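Local structure of glyoxalase family protein (Bacillus cereus, 1ZSW) at residues 34-39 with 147-152; 66-71 with 85-90; 93-98 with 241-246; 100-105 with 182-187. The protein is a zinc-binding member of the glyoxalase/bleomycin resistance/dioxygenase superfamily whose reaction is not known but which probably works as a metal-dependent enzyme. All coordinates share one frame; numbering follows the deposited sequence.

Contact 1. Residues 34-39 with 147-152; sequences ISMVTK and EGLRLV
The carboxylate of E147 is the flat group of this contact, and residues 38 and 39 meet it on the syn sides of its two oxygens, one of them tilted out of the plane. The backbone N-H of K39 uses the syn lone pair of OE1, with N to OE1 at 2.9 Å and a nearly straight bond (170°). The hydroxyl of T38 donates to OE2, at 2.6 Å from OG1 to OE2, but rises 27° out of the carboxylate plane. With its OG1 swung opposite the backbone N (chi1 -174°), T38 places the hydroxyl beside the K39 amide, and the two donors form a pincer that fixes the rotation of the carboxylate. OE1 also takes a salt bridge from R241, so both oxygens are engaged; the ammonium of K39 turns elsewhere, to the carbonyls of P90 and V92.

Further along, the polar grip gives way to packing. L149 crosses M36 at about a right angle, its CD2 lying 3.9 Å from M36 CG. The bent thioether chain of M36 also touches L84, F86, I105 and I244, and L149 likewise reaches I105 and I244. E147 and L149 lie in the loop leading into strand 150-155 of the second sheet, so the contact ties that loop to the zinc-bearing sheet, with L149 and M36 buried between, within the vicinal oxygen chelate fold of this superfamily.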
# COMPACT_ATOMS: atom_id res chain seq x y z
N ILE A 34 -0.80 0.92 -1.62
CA ILE A 34 -0.08 -0.18 -2.26
C ILE A 34 -0.95 -0.66 -3.40
O ILE A 34 -2.17 -0.67 -3.24
CB ILE A 34 0.25 -1.29 -1.19
CG1 ILE A 34 1.19 -2.38 -1.73
CG2 ILE A 34 -1.03 -1.84 -0.51
CD1 ILE A 34 1.95 -3.10 -0.57
N SER A 35 -0.33 -0.96 -4.52
CA SER A 35 -1.06 -1.27 -5.77
C SER A 35 -0.70 -2.63 -6.32
O SER A 35 0.47 -2.96 -6.31
CB SER A 35 -0.80 -0.19 -6.84
OG SER A 35 -1.38 1.03 -6.32
N MET A 36 -1.71 -3.33 -6.84
CA MET A 36 -1.66 -4.77 -7.20
C MET A 36 -2.33 -4.99 -8.53
O MET A 36 -2.99 -4.11 -9.09
CB MET A 36 -2.45 -5.56 -6.14
CG MET A 36 -1.73 -5.84 -4.82
SD MET A 36 -1.50 -4.40 -3.76
CE MET A 36 -3.18 -4.13 -3.20
N VAL A 37 -2.14 -6.19 -9.07
CA VAL A 37 -2.80 -6.61 -10.30
C VAL A 37 -3.80 -7.71 -9.99
O VAL A 37 -3.47 -8.67 -9.28
CB VAL A 37 -1.74 -7.14 -11.26
CG1 VAL A 37 -2.38 -7.78 -12.54
CG2 VAL A 37 -0.78 -6.00 -11.68
N THR A 38 -5.03 -7.55 -10.51
CA THR A 38 -6.11 -8.56 -10.44
C THR A 38 -6.51 -8.97 -11.85
O THR A 38 -6.43 -8.18 -12.78
CB THR A 38 -7.35 -8.07 -9.64
OG1 THR A 38 -8.28 -9.15 -9.49
CG2 THR A 38 -8.07 -6.93 -10.33
N LYS A 39 -6.96 -10.22 -11.99
CA LYS A 39 -7.46 -10.68 -13.28
C LYS A 39 -8.95 -10.39 -13.45
O LYS A 39 -9.46 -10.36 -14.59
CB LYS A 39 -7.23 -12.21 -13.37
CG LYS A 39 -7.36 -12.73 -14.78
CD LYS A 39 -7.07 -14.23 -14.82
CE LYS A 39 -7.37 -14.80 -16.21
NZ LYS A 39 -6.43 -14.38 -17.29
N GLU A 147 -6.21 -15.10 -5.67
CA GLU A 147 -5.19 -14.89 -6.70
C GLU A 147 -3.77 -15.11 -6.18
O GLU A 147 -2.78 -14.89 -6.91
CB GLU A 147 -5.34 -13.46 -7.21
CG GLU A 147 -6.75 -13.23 -7.77
CD GLU A 147 -6.84 -12.07 -8.72
OE1 GLU A 147 -6.89 -12.28 -9.95
OE2 GLU A 147 -6.89 -10.95 -8.20
N GLY A 148 -3.66 -15.48 -4.91
CA GLY A 148 -2.37 -15.76 -4.32
C GLY A 148 -1.70 -14.56 -3.68
O GLY A 148 -0.54 -14.63 -3.32
N LEU A 149 -2.43 -13.45 -3.58
CA LEU A 149 -1.89 -12.31 -2.83
C LEU A 149 -1.85 -12.64 -1.35
O LEU A 149 -2.86 -13.06 -0.77
CB LEU A 149 -2.74 -11.03 -3.09
CG LEU A 149 -2.25 -9.80 -2.29
CD1 LEU A 149 -0.91 -9.34 -2.78
CD2 LEU A 149 -3.27 -8.64 -2.54
N ARG A 150 -0.69 -12.39 -0.73
CA ARG A 150 -0.50 -12.70 0.67
C ARG A 150 -0.70 -11.47 1.51
O ARG A 150 -0.08 -10.41 1.23
CB ARG A 150 0.91 -13.31 0.91
CG ARG A 150 1.06 -14.69 0.21
CD ARG A 150 2.54 -15.06 0.11
NE ARG A 150 3.16 -14.44 -1.07
CZ ARG A 150 4.45 -14.57 -1.39
NH1 ARG A 150 5.26 -15.30 -0.61
NH2 ARG A 150 4.92 -14.00 -2.48
N LEU A 151 -1.59 -11.60 2.51
CA LEU A 151 -1.86 -10.57 3.50
C LEU A 151 -1.76 -11.06 4.94
O LEU A 151 -1.70 -12.27 5.18
CB LEU A 151 -3.28 -9.96 3.26
CG LEU A 151 -3.55 -9.45 1.84
CD1 LEU A 151 -4.35 -10.46 1.05
CD2 LEU A 151 -4.32 -8.10 1.89
N VAL A 152 -1.63 -10.15 5.88
CA VAL A 152 -1.56 -10.55 7.28
C VAL A 152 -2.25 -9.52 8.15
O VAL A 152 -1.97 -8.31 8.05
CB VAL A 152 -0.10 -10.84 7.73
CG1 VAL A 152 0.80 -9.60 7.63
CG2 VAL A 152 -0.07 -11.36 9.20

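Contact 2. Residues 66-71 with 85-90; sequences PSMYHL and SFFEIP
H70 has CG anti to the backbone N (chi1 -168°), while F87 turns its own CG opposite the carbonyl carbon (chi1 -65°), and these two choices lay the rings side by side, pointing the same way. They form a face-to-face stack with centroids of the H70 and F87 rings 3.9 Å apart and planes inclined by 20°; CE2 of F87 sits over the centre of the imidazole. At the edge of that imidazole, in its plane, H70 NE2 and S85 OG are hydrogen-bonded at 2.8 Å, and S85 in turn bonds to S35. M68 adds a Met-aromatic contact, its SD lying obliquely 5.1 Å from the centroid of the F87 ring, and packs on I89 as well.

The backbones are those of an antiparallel hairpin, strands 69-74 and 83-88. H70 and F87 are a non-hydrogen-bonded pair; L71 and F86 are a hydrogen-bonded one, with L71 N to F86 O and F86 N to L71 O both at 2.9 Å. E88 N still reaches Y69 O at 3.0 Å; beyond it a water bridges Y69 N, E88 O and E88 OE2, while E88 OE1 takes the amide of A41.

A beta-mercaptoethanol, probably a crystallisation additive that may mark a pocket, lies near H70, and F87 is close to H246: a mixed aromatic and polar wall beside the metal site, where a stack and an in-plane bond fix the imidazole's rotation.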
# COMPACT_ATOMS: atom_id res chain seq x y z
N PRO A 66 -6.42 4.02 -20.17
CA PRO A 66 -7.86 4.13 -19.91
C PRO A 66 -8.73 2.90 -20.24
O PRO A 66 -9.93 2.93 -19.97
CB PRO A 66 -8.27 5.33 -20.77
CG PRO A 66 -7.01 6.15 -20.87
CD PRO A 66 -5.94 5.13 -21.02
N SER A 67 -8.14 1.84 -20.79
CA SER A 67 -8.90 0.61 -21.09
C SER A 67 -8.97 -0.35 -19.89
O SER A 67 -9.72 -1.35 -19.90
CB SER A 67 -8.31 -0.11 -22.30
OG SER A 67 -7.08 -0.73 -21.98
N MET A 68 -8.20 -0.03 -18.84
CA MET A 68 -8.02 -0.91 -17.71
C MET A 68 -8.66 -0.32 -16.47
O MET A 68 -8.35 0.81 -16.14
CB MET A 68 -6.50 -1.01 -17.51
CG MET A 68 -6.05 -1.82 -16.37
SD MET A 68 -4.25 -1.81 -16.34
CE MET A 68 -3.77 -2.29 -18.02
N TYR A 69 -9.52 -1.08 -15.77
CA TYR A 69 -10.05 -0.62 -14.47
C TYR A 69 -8.92 -0.45 -13.47
O TYR A 69 -7.94 -1.21 -13.46
CB TYR A 69 -11.03 -1.61 -13.87
CG TYR A 69 -12.52 -1.46 -14.22
CD1 TYR A 69 -13.22 -2.50 -14.82
CD2 TYR A 69 -13.22 -0.30 -13.92
CE1 TYR A 69 -14.58 -2.39 -15.11
CE2 TYR A 69 -14.58 -0.16 -14.21
CZ TYR A 69 -15.25 -1.22 -14.79
OH TYR A 69 -16.60 -1.08 -15.08
N HIS A 70 -9.08 0.56 -12.62
CA HIS A 70 -8.24 0.78 -11.47
C HIS A 70 -9.20 1.00 -10.29
O HIS A 70 -9.96 1.97 -10.24
CB HIS A 70 -7.28 1.97 -11.68
CG HIS A 70 -6.21 2.09 -10.65
ND1 HIS A 70 -5.41 3.22 -10.53
CD2 HIS A 70 -5.81 1.24 -9.67
CE1 HIS A 70 -4.55 3.04 -9.54
NE2 HIS A 70 -4.78 1.85 -9.00
N LEU A 71 -9.22 0.06 -9.33
CA LEU A 71 -10.14 0.11 -8.21
C LEU A 71 -9.40 0.36 -6.89
O LEU A 71 -8.35 -0.26 -6.64
CB LEU A 71 -10.91 -1.22 -8.11
CG LEU A 71 -11.49 -1.83 -9.39
CD1 LEU A 71 -12.22 -3.07 -8.98
CD2 LEU A 71 -12.46 -0.85 -10.07
N SER A 85 -5.02 -0.63 -3.93
CA SER A 85 -5.61 -0.45 -5.26
C SER A 85 -5.21 -1.60 -6.18
O SER A 85 -4.17 -2.26 -5.96
CB SER A 85 -5.21 0.90 -5.82
OG SER A 85 -4.01 0.79 -6.56
N PHE A 86 -6.06 -1.87 -7.18
CA PHE A 86 -5.88 -3.00 -8.09
C PHE A 86 -6.15 -2.56 -9.51
O PHE A 86 -7.15 -1.89 -9.74
CB PHE A 86 -6.89 -4.10 -7.72
CG PHE A 86 -6.62 -4.75 -6.40
CD1 PHE A 86 -5.89 -5.94 -6.38
CD2 PHE A 86 -7.09 -4.19 -5.20
CE1 PHE A 86 -5.60 -6.54 -5.19
CE2 PHE A 86 -6.80 -4.85 -3.94
CZ PHE A 86 -6.07 -6.02 -3.98
N PHE A 87 -5.26 -2.95 -10.42
CA PHE A 87 -5.47 -2.77 -11.88
C PHE A 87 -6.04 -4.09 -12.34
O PHE A 87 -5.46 -5.14 -12.06
CB PHE A 87 -4.11 -2.53 -12.56
CG PHE A 87 -3.48 -1.24 -12.13
CD1 PHE A 87 -2.45 -1.24 -11.16
CD2 PHE A 87 -3.92 -0.04 -12.66
CE1 PHE A 87 -1.87 -0.04 -10.76
CE2 PHE A 87 -3.34 1.17 -12.25
CZ PHE A 87 -2.32 1.15 -11.31
N GLU A 88 -7.16 -4.04 -13.05
CA GLU A 88 -7.74 -5.27 -13.58
C GLU A 88 -7.16 -5.52 -14.95
O GLU A 88 -7.32 -4.69 -15.85
CB GLU A 88 -9.28 -5.22 -13.69
CG GLU A 88 -9.81 -6.57 -14.24
CD GLU A 88 -11.25 -6.50 -14.81
OE1 GLU A 88 -12.06 -7.41 -14.52
OE2 GLU A 88 -11.56 -5.55 -15.53
N ILE A 89 -6.53 -6.68 -15.13
CA ILE A 89 -5.92 -7.02 -16.42
C ILE A 89 -6.46 -8.41 -16.76
O ILE A 89 -5.89 -9.40 -16.36
CB ILE A 89 -4.38 -7.02 -16.31
CG1 ILE A 89 -3.92 -5.64 -15.77
CG2 ILE A 89 -3.72 -7.39 -17.68
CD1 ILE A 89 -2.44 -5.39 -15.76
N PRO A 90 -7.62 -8.47 -17.44
CA PRO A 90 -8.34 -9.73 -17.68
C PRO A 90 -7.55 -10.91 -18.27
O PRO A 90 -7.89 -12.05 -17.94
CB PRO A 90 -9.49 -9.28 -18.61
CG PRO A 90 -9.77 -7.89 -18.12
CD PRO A 90 -8.38 -7.32 -17.97
O HOH W 1 -9.97 -3.86 -16.67

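Contact 3. Residues 93-98 with 241-246; sequences GRTYRG and RGSIHH. With ZN (zinc ion), chain B.
The amide of R241 points almost straight at the carbonyl of G93, with N to O at 2.8 Å and an angle of 173° at the hydrogen. Two residues on, the side chain of T95 closes the other end of this small clasp. Its OG1, set beside its own backbone N by chi1 of -71°, donates to R241 O at 2.7 Å from well above the carbonyl plane, 51° out of it. A water held by T95 N donates to the same oxygen, so R241 O is gripped twice. T95 OG1 has a further partner in the amide of G240, and it lies 3.6 Å from S243 CB. R241 lays its aliphatic chain against the loop, CG 3.5 Å from G93 O, before its guanidinium leaves for E147.

Residues 93-98 belong to the loop that follows strand 83-88, and residues 241-246 lead into strand 244-251, so the two halves of the paired glyoxalase-type fold meet here near the surface. G242 has positive phi; its N bonds to the carbonyl of V37, and S243 O accepts the amide of V37.

Further along the segment, H245 and H246 both face S35 in a classic beta bulge, H246 being the buried one. The ND1 of H246 donates to ND1 of H245 at 2.8 Å, each atom lying in the plane of the other's ring. With its proton on ND1, H246 offers NE2 to the zinc at 2.1 Å, alongside H33 and E294.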
# COMPACT_ATOMS: atom_id res chain seq x y z
N GLY A 93 -1.67 -13.68 -16.57
CA GLY A 93 -1.39 -15.03 -16.06
C GLY A 93 -1.17 -15.09 -14.55
O GLY A 93 -1.43 -14.11 -13.81
N ARG A 94 -0.75 -16.25 -14.07
CA ARG A 94 -0.52 -16.43 -12.65
C ARG A 94 0.79 -15.74 -12.29
O ARG A 94 1.62 -15.45 -13.16
CB ARG A 94 -0.41 -17.91 -12.29
CG ARG A 94 0.72 -18.63 -13.07
CD ARG A 94 1.03 -20.01 -12.47
NE ARG A 94 1.30 -19.92 -11.04
CZ ARG A 94 2.31 -20.50 -10.41
NH1 ARG A 94 3.16 -21.29 -11.06
NH2 ARG A 94 2.45 -20.33 -9.10
N THR A 95 0.94 -15.44 -11.00
CA THR A 95 2.23 -15.06 -10.44
C THR A 95 3.04 -16.31 -10.14
O THR A 95 2.54 -17.26 -9.51
CB THR A 95 2.04 -14.26 -9.13
OG1 THR A 95 1.51 -12.98 -9.45
CG2 THR A 95 3.33 -14.06 -8.42
N TYR A 96 4.29 -16.29 -10.58
CA TYR A 96 5.27 -17.27 -10.11
C TYR A 96 6.06 -16.62 -8.99
O TYR A 96 6.81 -15.68 -9.25
CB TYR A 96 6.20 -17.67 -11.27
CG TYR A 96 5.49 -18.38 -12.41
CD1 TYR A 96 4.86 -17.66 -13.42
CD2 TYR A 96 5.48 -19.77 -12.48
CE1 TYR A 96 4.20 -18.32 -14.46
CE2 TYR A 96 4.83 -20.43 -13.51
CZ TYR A 96 4.19 -19.69 -14.50
OH TYR A 96 3.56 -20.36 -15.52
N ARG A 97 5.88 -17.11 -7.76
CA ARG A 97 6.57 -16.54 -6.60
C ARG A 97 8.08 -16.59 -6.72
O ARG A 97 8.65 -17.45 -7.41
CB ARG A 97 6.10 -17.13 -5.27
CG ARG A 97 4.60 -16.88 -5.01
CD ARG A 97 4.14 -17.49 -3.72
NE ARG A 97 2.76 -17.06 -3.48
CZ ARG A 97 1.95 -17.54 -2.55
NH1 ARG A 97 2.37 -18.51 -1.73
NH2 ARG A 97 0.72 -17.03 -2.44
N GLY A 98 8.73 -15.64 -6.07
CA GLY A 98 10.19 -15.63 -6.01
C GLY A 98 10.67 -14.40 -5.29
O GLY A 98 9.94 -13.84 -4.47
N ARG A 241 -1.36 -12.13 -11.89
CA ARG A 241 -2.47 -11.83 -11.00
C ARG A 241 -2.02 -12.04 -9.57
O ARG A 241 -1.21 -12.97 -9.28
CB ARG A 241 -3.70 -12.69 -11.37
CG ARG A 241 -3.54 -14.14 -10.96
CD ARG A 241 -4.66 -15.05 -11.50
NE ARG A 241 -5.98 -14.60 -11.09
CZ ARG A 241 -7.11 -15.30 -11.22
NH1 ARG A 241 -8.27 -14.78 -10.83
NH2 ARG A 241 -7.07 -16.52 -11.74
N GLY A 242 -2.44 -11.15 -8.67
CA GLY A 242 -2.06 -11.36 -7.27
C GLY A 242 -0.68 -10.78 -6.96
O GLY A 242 -0.24 -10.89 -5.82
N SER A 243 -0.06 -10.13 -7.94
CA SER A 243 1.23 -9.51 -7.69
C SER A 243 1.04 -8.10 -7.16
O SER A 243 0.01 -7.47 -7.39
CB SER A 243 2.09 -9.45 -8.98
OG SER A 243 1.48 -8.66 -10.00
N ILE A 244 2.05 -7.65 -6.42
CA ILE A 244 2.12 -6.29 -5.92
C ILE A 244 3.06 -5.49 -6.83
O ILE A 244 4.23 -5.83 -6.99
CB ILE A 244 2.59 -6.24 -4.45
CG1 ILE A 244 1.64 -7.03 -3.54
CG2 ILE A 244 2.67 -4.78 -4.00
CD1 ILE A 244 2.24 -7.49 -2.18
N HIS A 245 2.53 -4.40 -7.41
CA HIS A 245 3.21 -3.65 -8.43
C HIS A 245 4.15 -2.59 -7.82
O HIS A 245 5.28 -2.46 -8.23
CB HIS A 245 2.20 -3.03 -9.39
CG HIS A 245 2.83 -2.24 -10.48
ND1 HIS A 245 2.96 -0.87 -10.40
CD2 HIS A 245 3.38 -2.61 -11.66
CE1 HIS A 245 3.56 -0.43 -11.50
NE2 HIS A 245 3.83 -1.47 -12.27
N HIS A 246 3.68 -1.90 -6.78
CA HIS A 246 4.51 -0.88 -6.09
C HIS A 246 3.96 -0.55 -4.72
O HIS A 246 2.78 -0.76 -4.44
CB HIS A 246 4.66 0.44 -6.93
CG HIS A 246 3.38 1.18 -7.17
ND1 HIS A 246 2.58 0.93 -8.26
CD2 HIS A 246 2.82 2.21 -6.51
CE1 HIS A 246 1.53 1.74 -8.21
NE2 HIS A 246 1.64 2.52 -7.15
ZN ZN B . 0.57 4.29 -6.89
O HOH W 2 -1.17 -16.08 -9.13

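Contact 4. Residues 100-105 with 182-187; sequences NAITRI and GSVELT
N100 stands in a left-handed backbone conformation and, with A101, faces T187 in a G1 beta bulge; its OD1 takes the amide of R189. A101 starts the strand proper as a hydrogen-bonded antiparallel pair with T187, A101 N reaching T187 O at 3.0 Å and T187 N returning to A101 O at 2.8 Å.

I102 turns to the other face of the sheet. It lies alongside L186, with CG1 3.6 Å from L186 CD2, while its CG2 branch touches V184 CG1 at 3.8 Å.

At T103 the register slips by one: T103 and R104 both face E185 in a classic beta bulge, T103 N bonding to E185 O at 2.8 Å and E185 N to R104 O. Strand 101-109 comes from the first glyoxalase-superfamily half and strand 180-188 from the second, so this antiparallel seam knits the two halves into one sheet.

T103 OG1 sits between the backbone N and the carbonyl carbon (chi1 51°), which holds it toward E185 and T187. It donates to E185 OE2 at 2.6 Å through the anti lone pair; T187 OG1 lies 2.8 Å from T103 OG1.

R104 has two conformers; in the one described, and so less certain, NE makes a salt bridge to E185 OE1 at 2.8 Å, with guanidinium and carboxylate planes 80° apart. T103 at OE2 and Y135 at OE1 satisfy both oxygens of this buried carboxylate.

I105 pairs with V184 without hydrogen bonds, packing on I34 and M36 of strand 31-38.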
# COMPACT_ATOMS: atom_id res chain seq x y z
N ASN A 100 13.07 -10.55 -5.15
CA ASN A 100 12.98 -9.20 -5.71
C ASN A 100 11.56 -8.77 -6.03
O ASN A 100 11.22 -8.38 -7.15
CB ASN A 100 13.94 -9.04 -6.91
CG ASN A 100 15.39 -9.07 -6.47
OD1 ASN A 100 15.71 -8.97 -5.28
ND2 ASN A 100 16.29 -9.16 -7.44
N ALA A 101 10.76 -8.83 -5.00
CA ALA A 101 9.32 -8.49 -5.12
C ALA A 101 8.78 -8.02 -3.78
O ALA A 101 9.32 -8.35 -2.71
CB ALA A 101 8.54 -9.71 -5.55
N ILE A 102 7.77 -7.16 -3.82
CA ILE A 102 6.97 -6.85 -2.62
C ILE A 102 6.07 -8.05 -2.43
O ILE A 102 5.36 -8.46 -3.36
CB ILE A 102 6.15 -5.54 -2.86
CG1 ILE A 102 7.10 -4.44 -3.31
CG2 ILE A 102 5.35 -5.19 -1.58
CD1 ILE A 102 6.31 -3.26 -3.95
N THR A 103 6.07 -8.65 -1.23
CA THR A 103 5.48 -9.98 -1.08
C THR A 103 4.35 -10.14 -0.05
O THR A 103 3.70 -11.17 -0.05
CB THR A 103 6.58 -11.07 -0.79
OG1 THR A 103 7.38 -10.62 0.29
CG2 THR A 103 7.41 -11.32 -2.07
N ARG A 104 4.10 -9.16 0.83
CA ARG A 104 3.02 -9.32 1.83
C ARG A 104 2.51 -7.97 2.27
O ARG A 104 3.32 -7.04 2.51
CB ARG A 104 3.51 -10.11 3.05
CG ARG A 104 2.39 -10.73 3.87
CD ARG A 104 2.86 -11.37 5.18
NE ARG A 104 4.08 -12.20 5.07
CZ ARG A 104 4.08 -13.52 4.90
NH1 ARG A 104 2.95 -14.20 4.77
NH2 ARG A 104 5.25 -14.17 4.83
N ILE A 105 1.18 -7.87 2.41
CA ILE A 105 0.55 -6.65 2.90
C ILE A 105 0.03 -6.87 4.31
O ILE A 105 -0.86 -7.68 4.52
CB ILE A 105 -0.66 -6.26 2.03
CG1 ILE A 105 -0.27 -6.25 0.56
CG2 ILE A 105 -1.19 -4.88 2.47
CD1 ILE A 105 -1.51 -6.04 -0.36
N GLY A 182 -0.21 -1.81 7.90
CA GLY A 182 0.92 -1.93 8.86
C GLY A 182 2.17 -2.40 8.13
O GLY A 182 2.55 -1.80 7.11
N SER A 183 2.84 -3.44 8.61
CA SER A 183 4.07 -3.92 7.99
C SER A 183 3.85 -4.25 6.52
O SER A 183 2.86 -4.93 6.20
CB SER A 183 4.49 -5.24 8.65
OG SER A 183 4.37 -5.15 10.05
N VAL A 184 4.78 -3.85 5.66
CA VAL A 184 4.78 -4.32 4.25
C VAL A 184 6.08 -5.08 4.06
O VAL A 184 7.10 -4.63 4.49
CB VAL A 184 4.70 -3.13 3.25
CG1 VAL A 184 4.86 -3.63 1.83
CG2 VAL A 184 3.29 -2.44 3.37
N GLU A 185 5.98 -6.26 3.46
CA GLU A 185 7.14 -7.18 3.32
C GLU A 185 7.76 -7.04 1.93
O GLU A 185 7.03 -7.15 0.89
CB GLU A 185 6.64 -8.59 3.50
CG GLU A 185 7.73 -9.64 3.56
CD GLU A 185 7.11 -11.00 3.66
OE1 GLU A 185 6.72 -11.39 4.82
OE2 GLU A 185 6.94 -11.68 2.61
N LEU A 186 9.08 -6.86 1.92
CA LEU A 186 9.89 -6.80 0.68
C LEU A 186 10.83 -8.02 0.72
O LEU A 186 11.48 -8.22 1.75
CB LEU A 186 10.74 -5.52 0.64
CG LEU A 186 9.98 -4.20 0.82
CD1 LEU A 186 10.87 -2.99 0.67
CD2 LEU A 186 8.81 -4.10 -0.18
N THR A 187 10.87 -8.78 -0.36
CA THR A 187 11.78 -9.96 -0.44
C THR A 187 12.84 -9.58 -1.48
O THR A 187 12.51 -9.19 -2.60
CB THR A 187 10.99 -11.22 -0.84
OG1 THR A 187 10.00 -11.50 0.17
CG2 THR A 187 11.93 -12.46 -0.91

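How the contacts relate
Contacts 1 and 4 are buried, contact 2 is partly so, and contact 3 lies near the surface. Contacts 1, 2 and 3 all reach the zinc-bearing sheet: strand 31-38 of contact 1 runs between 83-88 of contact 2 and 244-251 of contact 3. Contact 4 belongs to the second sheet, where 101-109 also neighbours strand 150-155 of contact 1. The E147-R241 pair ties contact 1 to contact 3, whereas I244 packs on I102 and I105 of contact 4. Contact 2 relies on ring stacking beside the metal pocket, contact 3 on backbone, threonine hydroxyl and water bonds, and contacts 1 and 4 combine a gripped carboxylate with apolar packing.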